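Local coordinates for protein carbohydrate kinase, pfkB family (Enterococcus faecalis, PDB 3KTN) that probably phosphorylates the sugar acid 2-keto-3-deoxygluconate, as a magnesium-binding member of the pfkB (ribokinase) family, at residues A[8-12]-A[108-113]; A[33-39]-A[315-319]. One frame throughout, in Å; residues are numbered along the deposited sequence.

Contact 1: A[8-12]-A[108-113]; sequences FGEVM and RHQSAF. With SO4 (sulfate ion), chain B.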
ATOM      1  N   PHE A   8      -5.791 -27.457 -21.768  1.00 34.65           N
ATOM      2  CA  PHE A   8      -4.375 -27.601 -22.066  1.00 33.99           C
ATOM      3  C   PHE A   8      -3.934 -26.200 -22.425  1.00 33.59           C
ATOM      4  O   PHE A   8      -4.382 -25.646 -23.431  1.00 33.01           O
ATOM      5  CB  PHE A   8      -4.161 -28.538 -23.259  1.00 32.85           C
ATOM      6  CG  PHE A   8      -2.725 -28.668 -23.673  1.00 32.02           C
ATOM      7  CD1 PHE A   8      -1.804 -29.308 -22.849  1.00 31.22           C
ATOM      8  CD2 PHE A   8      -2.284 -28.131 -24.875  1.00 33.19           C
ATOM      9  CE1 PHE A   8      -0.462 -29.410 -23.218  1.00 33.71           C
ATOM     10  CE2 PHE A   8      -0.942 -28.226 -25.254  1.00 34.02           C
ATOM     11  CZ  PHE A   8      -0.029 -28.867 -24.424  1.00 32.95           C
ATOM     12  N   GLY A   9      -3.063 -25.618 -21.611  1.00 34.59           N
ATOM     13  CA  GLY A   9      -2.647 -24.265 -21.901  1.00 34.38           C
ATOM     14  C   GLY A   9      -1.475 -23.703 -21.133  1.00 36.07           C
ATOM     15  O   GLY A   9      -0.704 -24.414 -20.488  1.00 34.98           O
ATOM     16  N   GLU A  10      -1.383 -22.383 -21.201  1.00 34.96           N
ATOM     17  CA  GLU A  10      -0.307 -21.617 -20.605  1.00 35.23           C
ATOM     18  C   GLU A  10      -0.681 -20.786 -19.376  1.00 33.84           C
ATOM     19  O   GLU A  10      -1.787 -20.251 -19.280  1.00 33.85           O
ATOM     20  CB  GLU A  10       0.238 -20.695 -21.690  1.00 35.40           C
ATOM     21  CG  GLU A  10       1.319 -19.731 -21.289  1.00 35.75           C
ATOM     22  CD  GLU A  10       1.386 -18.568 -22.263  1.00 36.47           C
ATOM     23  OE1 GLU A  10       2.502 -18.147 -22.632  1.00 36.69           O
ATOM     24  OE2 GLU A  10       0.308 -18.073 -22.659  1.00 36.47           O
ATOM     25  N   VAL A  11       0.256 -20.699 -18.437  1.00 33.14           N
ATOM     26  CA  VAL A  11       0.089 -19.889 -17.235  1.00 31.37           C
ATOM     27  C   VAL A  11       1.056 -18.728 -17.421  1.00 32.35           C
ATOM     28  O   VAL A  11       2.218 -18.942 -17.762  1.00 31.63           O
ATOM     29  CB  VAL A  11       0.518 -20.619 -15.947  1.00 30.54           C
ATOM     30  CG1 VAL A  11       0.587 -19.620 -14.792  1.00 30.00           C
ATOM     31  CG2 VAL A  11      -0.464 -21.729 -15.613  1.00 29.96           C
HETATM   32  N   MSE A  12       0.577 -17.508 -17.213  1.00 31.82           N
HETATM   33  CA  MSE A  12       1.425 -16.322 -17.339  1.00 32.80           C
HETATM   34  C   MSE A  12       1.326 -15.438 -16.098  1.00 29.88           C
HETATM   35  O   MSE A  12       0.325 -15.458 -15.381  1.00 26.01           O
HETATM   36  CB  MSE A  12       1.011 -15.470 -18.543  1.00 36.37           C
HETATM   37  CG  MSE A  12       1.516 -15.942 -19.895  1.00 46.40           C
HETATM   38 SE   MSE A  12       1.289 -14.533 -21.216  1.00 63.67          SE
HETATM   39  CE  MSE A  12       3.037 -13.729 -21.121  1.00 57.72           C
ATOM     40  N   ARG A 108       7.984 -15.186 -23.790  1.00 37.84           N
ATOM     41  CA  ARG A 108       6.922 -16.157 -23.605  1.00 37.99           C
ATOM     42  C   ARG A 108       7.282 -17.563 -24.094  1.00 38.18           C
ATOM     43  O   ARG A 108       6.889 -18.551 -23.483  1.00 38.96           O
ATOM     44  CB  ARG A 108       5.692 -15.648 -24.336  1.00 38.95           C
ATOM     45  CG  ARG A 108       4.376 -16.146 -23.820  1.00 39.96           C
ATOM     46  CD  ARG A 108       3.284 -15.273 -24.406  1.00 37.38           C
ATOM     47  NE  ARG A 108       1.958 -15.820 -24.175  1.00 33.35           N
ATOM     48  CZ  ARG A 108       0.851 -15.296 -24.682  1.00 33.69           C
ATOM     49  NH1 ARG A 108       0.919 -14.212 -25.450  1.00 32.16           N
ATOM     50  NH2 ARG A 108      -0.318 -15.852 -24.417  1.00 31.73           N
ATOM     51  N   HIS A 109       8.046 -17.657 -25.177  1.00 38.58           N
ATOM     52  CA  HIS A 109       8.388 -18.966 -25.731  1.00 41.32           C
ATOM     53  C   HIS A 109       9.395 -19.811 -24.955  1.00 40.43           C
ATOM     54  O   HIS A 109       9.428 -21.028 -25.124  1.00 39.66           O
ATOM     55  CB  HIS A 109       8.837 -18.825 -27.194  1.00 44.61           C
ATOM     56  CG  HIS A 109      10.089 -18.027 -27.381  1.00 48.59           C
ATOM     57  ND1 HIS A 109      11.342 -18.527 -27.092  1.00 52.91           N
ATOM     58  CD2 HIS A 109      10.284 -16.773 -27.852  1.00 51.21           C
ATOM     59  CE1 HIS A 109      12.254 -17.616 -27.381  1.00 52.33           C
ATOM     60  NE2 HIS A 109      11.639 -16.542 -27.844  1.00 52.87           N
ATOM     61  N   GLN A 110      10.204 -19.189 -24.102  1.00 39.86           N
ATOM     62  CA  GLN A 110      11.184 -19.938 -23.318  1.00 40.22           C
ATOM     63  C   GLN A 110      10.601 -20.401 -21.980  1.00 38.49           C
ATOM     64  O   GLN A 110      11.339 -20.780 -21.074  1.00 40.12           O
ATOM     65  CB  GLN A 110      12.421 -19.082 -23.046  1.00 43.97           C
ATOM     66  CG  GLN A 110      13.050 -18.444 -24.270  1.00 51.89           C
ATOM     67  CD  GLN A 110      13.646 -19.458 -25.218  1.00 55.87           C
ATOM     68  OE1 GLN A 110      12.928 -20.245 -25.841  1.00 58.44           O
ATOM     69  NE2 GLN A 110      14.971 -19.451 -25.334  1.00 57.16           N
ATOM     70  N   SER A 111       9.280 -20.380 -21.856  1.00 37.69           N
ATOM     71  CA  SER A 111       8.628 -20.792 -20.614  1.00 37.32           C
ATOM     72  C   SER A 111       8.583 -22.308 -20.444  1.00 38.38           C
ATOM     73  O   SER A 111       8.840 -23.064 -21.384  1.00 37.39           O
ATOM     74  CB  SER A 111       7.199 -20.254 -20.564  1.00 36.95           C
ATOM     75  OG  SER A 111       6.388 -20.863 -21.562  1.00 34.61           O
ATOM     76  N   ALA A 112       8.253 -22.734 -19.228  1.00 36.47           N
ATOM     77  CA  ALA A 112       8.134 -24.145 -18.900  1.00 37.47           C
ATOM     78  C   ALA A 112       7.128 -24.816 -19.837  1.00 37.83           C
ATOM     79  O   ALA A 112       7.323 -25.953 -20.266  1.00 37.86           O
ATOM     80  CB  ALA A 112       7.682 -24.302 -17.459  1.00 35.68           C
ATOM     81  N   PHE A 113       6.044 -24.113 -20.148  1.00 36.93           N
ATOM     82  CA  PHE A 113       5.028 -24.660 -21.035  1.00 36.93           C
ATOM     83  C   PHE A 113       5.525 -24.673 -22.480  1.00 36.90           C
ATOM     84  O   PHE A 113       5.295 -25.630 -23.213  1.00 36.58           O
ATOM     85  CB  PHE A 113       3.750 -23.832 -20.950  1.00 35.73           C
ATOM     86  CG  PHE A 113       2.668 -24.282 -21.892  1.00 34.94           C
ATOM     87  CD1 PHE A 113       2.079 -25.533 -21.751  1.00 36.21           C
ATOM     88  CD2 PHE A 113       2.203 -23.431 -22.890  1.00 35.10           C
ATOM     89  CE1 PHE A 113       1.032 -25.930 -22.592  1.00 36.06           C
ATOM     90  CE2 PHE A 113       1.158 -23.819 -23.737  1.00 35.19           C
ATOM     91  CZ  PHE A 113       0.571 -25.067 -23.585  1.00 34.85           C
TER
HETATM   92  S   SO4 B 401      -2.737 -13.580 -25.786  1.00 42.69           S
HETATM   93  O1  SO4 B 401      -2.792 -13.139 -27.192  1.00 42.45           O
HETATM   94  O2  SO4 B 401      -4.056 -13.398 -25.162  1.00 39.44           O
HETATM   95  O3  SO4 B 401      -2.360 -15.004 -25.727  1.00 40.98           O
HETATM   96  O4  SO4 B 401      -1.718 -12.783 -25.082  1.00 40.50           O
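Two chain segments without regular hydrogen-bonded pairing can still be joined if charge works at one end and aromatic rings at the other, and residues 8-12 and 108-113 illustrate this. Arg108 comes first, its extended side chain running to the carboxylate of Glu10: NE donates to OE1 of Glu10 at 2.8 Å and NH2 to OE2 of Glu10 at 2.9 Å, a bidentate salt bridge. The SE of Met12, a selenomethionine, lies over one face of the guanidinium, 3.3 Å from Arg108 NE. The remaining donor edge meets a sulfate, probably from the crystallisation liquor, through Arg108 NH2 to O3 (2.6 Å) and NH1 to O4 (3.0 Å); Arg171 binds the same ion. A type I beta turn from Arg108 to Ser111 then reverses the chain, with Ser111 OG hydrogen-bonded to Arg108 O at 3.0 Å, and His109 and Gln110 at its tip pack on Gln110 and His109, respectively, of a second subunit. The turn brings Phe113 back inward. Its ring points an edge at the face of Phe8, centroids 5.2 Å apart and planes at 60°, while Gly9 O and Glu10 CA lie over one of its own faces. Segment 8-12 links strand 4-8 of the central sheet to strand 12-16 of the small sheet, which forms the lid in ribokinase-like kinases.

Contact 2: A[33-39]-A[315-319]; sequences FVGTGVN and GDIPL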
ATOM      1  N   PHE A  33      -1.450 -14.757 -11.468  1.00 24.81           N
ATOM      2  CA  PHE A  33      -1.218 -15.855 -12.398  1.00 25.78           C
ATOM      3  C   PHE A  33      -2.473 -15.937 -13.240  1.00 26.89           C
ATOM      4  O   PHE A  33      -3.557 -16.196 -12.729  1.00 26.13           O
ATOM      5  CB  PHE A  33      -0.983 -17.161 -11.639  1.00 24.68           C
ATOM      6  CG  PHE A  33       0.350 -17.219 -10.955  1.00 25.10           C
ATOM      7  CD1 PHE A  33       1.480 -17.644 -11.641  1.00 23.56           C
ATOM      8  CD2 PHE A  33       0.487 -16.795  -9.636  1.00 24.98           C
ATOM      9  CE1 PHE A  33       2.733 -17.648 -11.023  1.00 24.60           C
ATOM     10  CE2 PHE A  33       1.733 -16.793  -9.007  1.00 23.59           C
ATOM     11  CZ  PHE A  33       2.857 -17.221  -9.702  1.00 23.68           C
ATOM     12  N   VAL A  34      -2.318 -15.676 -14.532  1.00 26.29           N
ATOM     13  CA  VAL A  34      -3.432 -15.695 -15.453  1.00 25.08           C
ATOM     14  C   VAL A  34      -3.057 -16.504 -16.698  1.00 27.08           C
ATOM     15  O   VAL A  34      -1.996 -17.140 -16.749  1.00 27.98           O
ATOM     16  CB  VAL A  34      -3.822 -14.238 -15.861  1.00 25.73           C
ATOM     17  CG1 VAL A  34      -4.204 -13.429 -14.616  1.00 22.96           C
ATOM     18  CG2 VAL A  34      -2.652 -13.562 -16.564  1.00 20.49           C
ATOM     19  N   GLY A  35      -3.941 -16.465 -17.690  1.00 27.05           N
ATOM     20  CA  GLY A  35      -3.750 -17.183 -18.933  1.00 28.13           C
ATOM     21  C   GLY A  35      -5.122 -17.646 -19.388  1.00 29.55           C
ATOM     22  O   GLY A  35      -6.018 -17.799 -18.554  1.00 30.62           O
ATOM     23  N   THR A  36      -5.304 -17.849 -20.693  1.00 28.70           N
ATOM     24  CA  THR A  36      -6.594 -18.304 -21.221  1.00 29.86           C
ATOM     25  C   THR A  36      -7.128 -19.515 -20.460  1.00 29.40           C
ATOM     26  O   THR A  36      -8.269 -19.508 -20.008  1.00 31.36           O
ATOM     27  CB  THR A  36      -6.494 -18.664 -22.724  1.00 31.44           C
ATOM     28  OG1 THR A  36      -6.384 -17.459 -23.485  1.00 29.83           O
ATOM     29  CG2 THR A  36      -7.732 -19.439 -23.194  1.00 33.52           C
ATOM     30  N   GLY A  37      -6.300 -20.544 -20.309  1.00 28.96           N
ATOM     31  CA  GLY A  37      -6.724 -21.738 -19.592  1.00 30.07           C
ATOM     32  C   GLY A  37      -7.027 -21.488 -18.120  1.00 30.44           C
ATOM     33  O   GLY A  37      -7.927 -22.104 -17.547  1.00 30.64           O
ATOM     34  N   VAL A  38      -6.278 -20.586 -17.497  1.00 29.98           N
ATOM     35  CA  VAL A  38      -6.495 -20.268 -16.087  1.00 28.36           C
ATOM     36  C   VAL A  38      -7.811 -19.519 -15.925  1.00 27.81           C
ATOM     37  O   VAL A  38      -8.635 -19.879 -15.081  1.00 28.17           O
ATOM     38  CB  VAL A  38      -5.334 -19.411 -15.526  1.00 28.41           C
ATOM     39  CG1 VAL A  38      -5.540 -19.136 -14.035  1.00 26.42           C
ATOM     40  CG2 VAL A  38      -4.016 -20.138 -15.755  1.00 27.34           C
ATOM     41  N   ASN A  39      -8.018 -18.497 -16.752  1.00 27.10           N
ATOM     42  CA  ASN A  39      -9.241 -17.691 -16.680  1.00 27.59           C
ATOM     43  C   ASN A  39     -10.469 -18.552 -16.904  1.00 27.78           C
ATOM     44  O   ASN A  39     -11.471 -18.440 -16.183  1.00 25.75           O
ATOM     45  CB  ASN A  39      -9.229 -16.569 -17.732  1.00 25.34           C
ATOM     46  CG  ASN A  39      -7.980 -15.708 -17.658  1.00 27.90           C
ATOM     47  OD1 ASN A  39      -7.284 -15.685 -16.639  1.00 28.90           O
ATOM     48  ND2 ASN A  39      -7.698 -14.981 -18.735  1.00 25.79           N
ATOM     49  N   GLY A 315      -8.420  -7.280 -13.284  1.00 27.37           N
ATOM     50  CA  GLY A 315      -7.653  -8.485 -13.565  1.00 27.88           C
ATOM     51  C   GLY A 315      -8.323  -9.413 -14.563  1.00 28.91           C
ATOM     52  O   GLY A 315      -9.516  -9.277 -14.847  1.00 25.80           O
ATOM     53  N   ASP A 316      -7.547 -10.364 -15.081  1.00 31.21           N
ATOM     54  CA  ASP A 316      -8.009 -11.339 -16.083  1.00 32.92           C
ATOM     55  C   ASP A 316      -9.007 -12.392 -15.620  1.00 32.84           C
ATOM     56  O   ASP A 316      -9.866 -12.824 -16.393  1.00 32.94           O
ATOM     57  CB  ASP A 316      -6.827 -12.118 -16.668  1.00 35.58           C
ATOM     58  CG  ASP A 316      -5.787 -11.232 -17.305  1.00 41.37           C
ATOM     59  OD1 ASP A 316      -5.384 -11.541 -18.443  1.00 46.41           O
ATOM     60  OD2 ASP A 316      -5.358 -10.244 -16.675  1.00 43.58           O
ATOM     61  N   ILE A 317      -8.864 -12.837 -14.379  1.00 31.98           N
ATOM     62  CA  ILE A 317      -9.721 -13.893 -13.852  1.00 31.01           C
ATOM     63  C   ILE A 317     -11.167 -13.490 -13.620  1.00 29.42           C
ATOM     64  O   ILE A 317     -11.447 -12.593 -12.830  1.00 28.87           O
ATOM     65  CB  ILE A 317      -9.179 -14.452 -12.514  1.00 32.76           C
ATOM     66  CG1 ILE A 317      -7.668 -14.707 -12.605  1.00 33.39           C
ATOM     67  CG2 ILE A 317      -9.903 -15.751 -12.172  1.00 32.77           C
ATOM     68  CD1 ILE A 317      -7.283 -15.825 -13.535  1.00 37.66           C
ATOM     69  N   PRO A 318     -12.109 -14.160 -14.309  1.00 29.39           N
ATOM     70  CA  PRO A 318     -13.542 -13.872 -14.163  1.00 30.25           C
ATOM     71  C   PRO A 318     -14.014 -14.632 -12.926  1.00 31.94           C
ATOM     72  O   PRO A 318     -14.257 -15.843 -12.985  1.00 34.02           O
ATOM     73  CB  PRO A 318     -14.161 -14.451 -15.445  1.00 28.54           C
ATOM     74  CG  PRO A 318     -12.978 -14.643 -16.381  1.00 28.78           C
ATOM     75  CD  PRO A 318     -11.875 -15.056 -15.451  1.00 28.50           C
ATOM     76  N   LEU A 319     -14.115 -13.924 -11.807  1.00 32.16           N
ATOM     77  CA  LEU A 319     -14.533 -14.514 -10.540  1.00 32.46           C
ATOM     78  C   LEU A 319     -16.025 -14.286 -10.302  1.00 34.16           C
ATOM     79  O   LEU A 319     -16.416 -13.493  -9.436  1.00 35.01           O
ATOM     80  CB  LEU A 319     -13.716 -13.900  -9.397  1.00 34.02           C
ATOM     81  CG  LEU A 319     -12.194 -14.101  -9.478  1.00 35.60           C
ATOM     82  CD1 LEU A 319     -11.493 -13.127  -8.559  1.00 36.23           C
ATOM     83  CD2 LEU A 319     -11.834 -15.527  -9.105  1.00 34.75           C
TER
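Ile317 lays its CD1 methyl among several groups of residues 33-39: it lies 3.8 Å from Val38 CG1, 4.0 Å from Val34 CG1 and 3.1 Å from Asn39 OD1. The last approach is a close van der Waals contact, and no hydrogen bond crosses between the segments. Just before it in sequence, Asp316 turns its CB toward Val34, 3.6 Å from Val34 CG1, while its carboxylate forms a salt bridge with Arg14 on the neighbouring strand 12-16. Asn39 also faces both ways: OD1 touches the methyl of Ile317 and the CB of Asp316, while ND2 hydrogen-bonds Asp280. The general lesson is that polar residues can take part in apolar packing while hydrogen bonds or salt bridges are made elsewhere. In this ribokinase-like fold the place is the junction of the small sheet with the large domain: strand 28-34 ends, Gly35 takes the N-cap position with backbone angles that call for glycine, and helix 36-46 starts at once. Asn39 N hydrogen-bonds to Gly35 O at 2.8 Å in its first turn. Magnesium is close by, about 6 Å from the side chain of Asp316, and Gly315 N hydrogen-bonds to OD2 of Asp274, a metal-site residue. Further along, Pro318 CD rests 3.5 Å from Asn39 O and 3.8 Å from Asn39 CB.

How the contacts relate
The touching residues are largely buried in both contacts, but contact 2 lies deeper, its centre about 9 Å from that of the chain against about 15 Å for contact 1, where the tip of 108-113 reaches the surface and packs on a second subunit. Each involves a crossing between the large domain and the small sheet: 8-12 runs from one sheet to the other, and 33-39 leaves the small sheet for a helix. These two segments meet directly, with a probable hydrogen bond from Met12 N to Val34 O at 2.6 Å and Val11 packed on Phe33 and Val38. Contact 1 combines a salt bridge with an aromatic pair; contact 2, nearer the magnesium, relies on van der Waals packing.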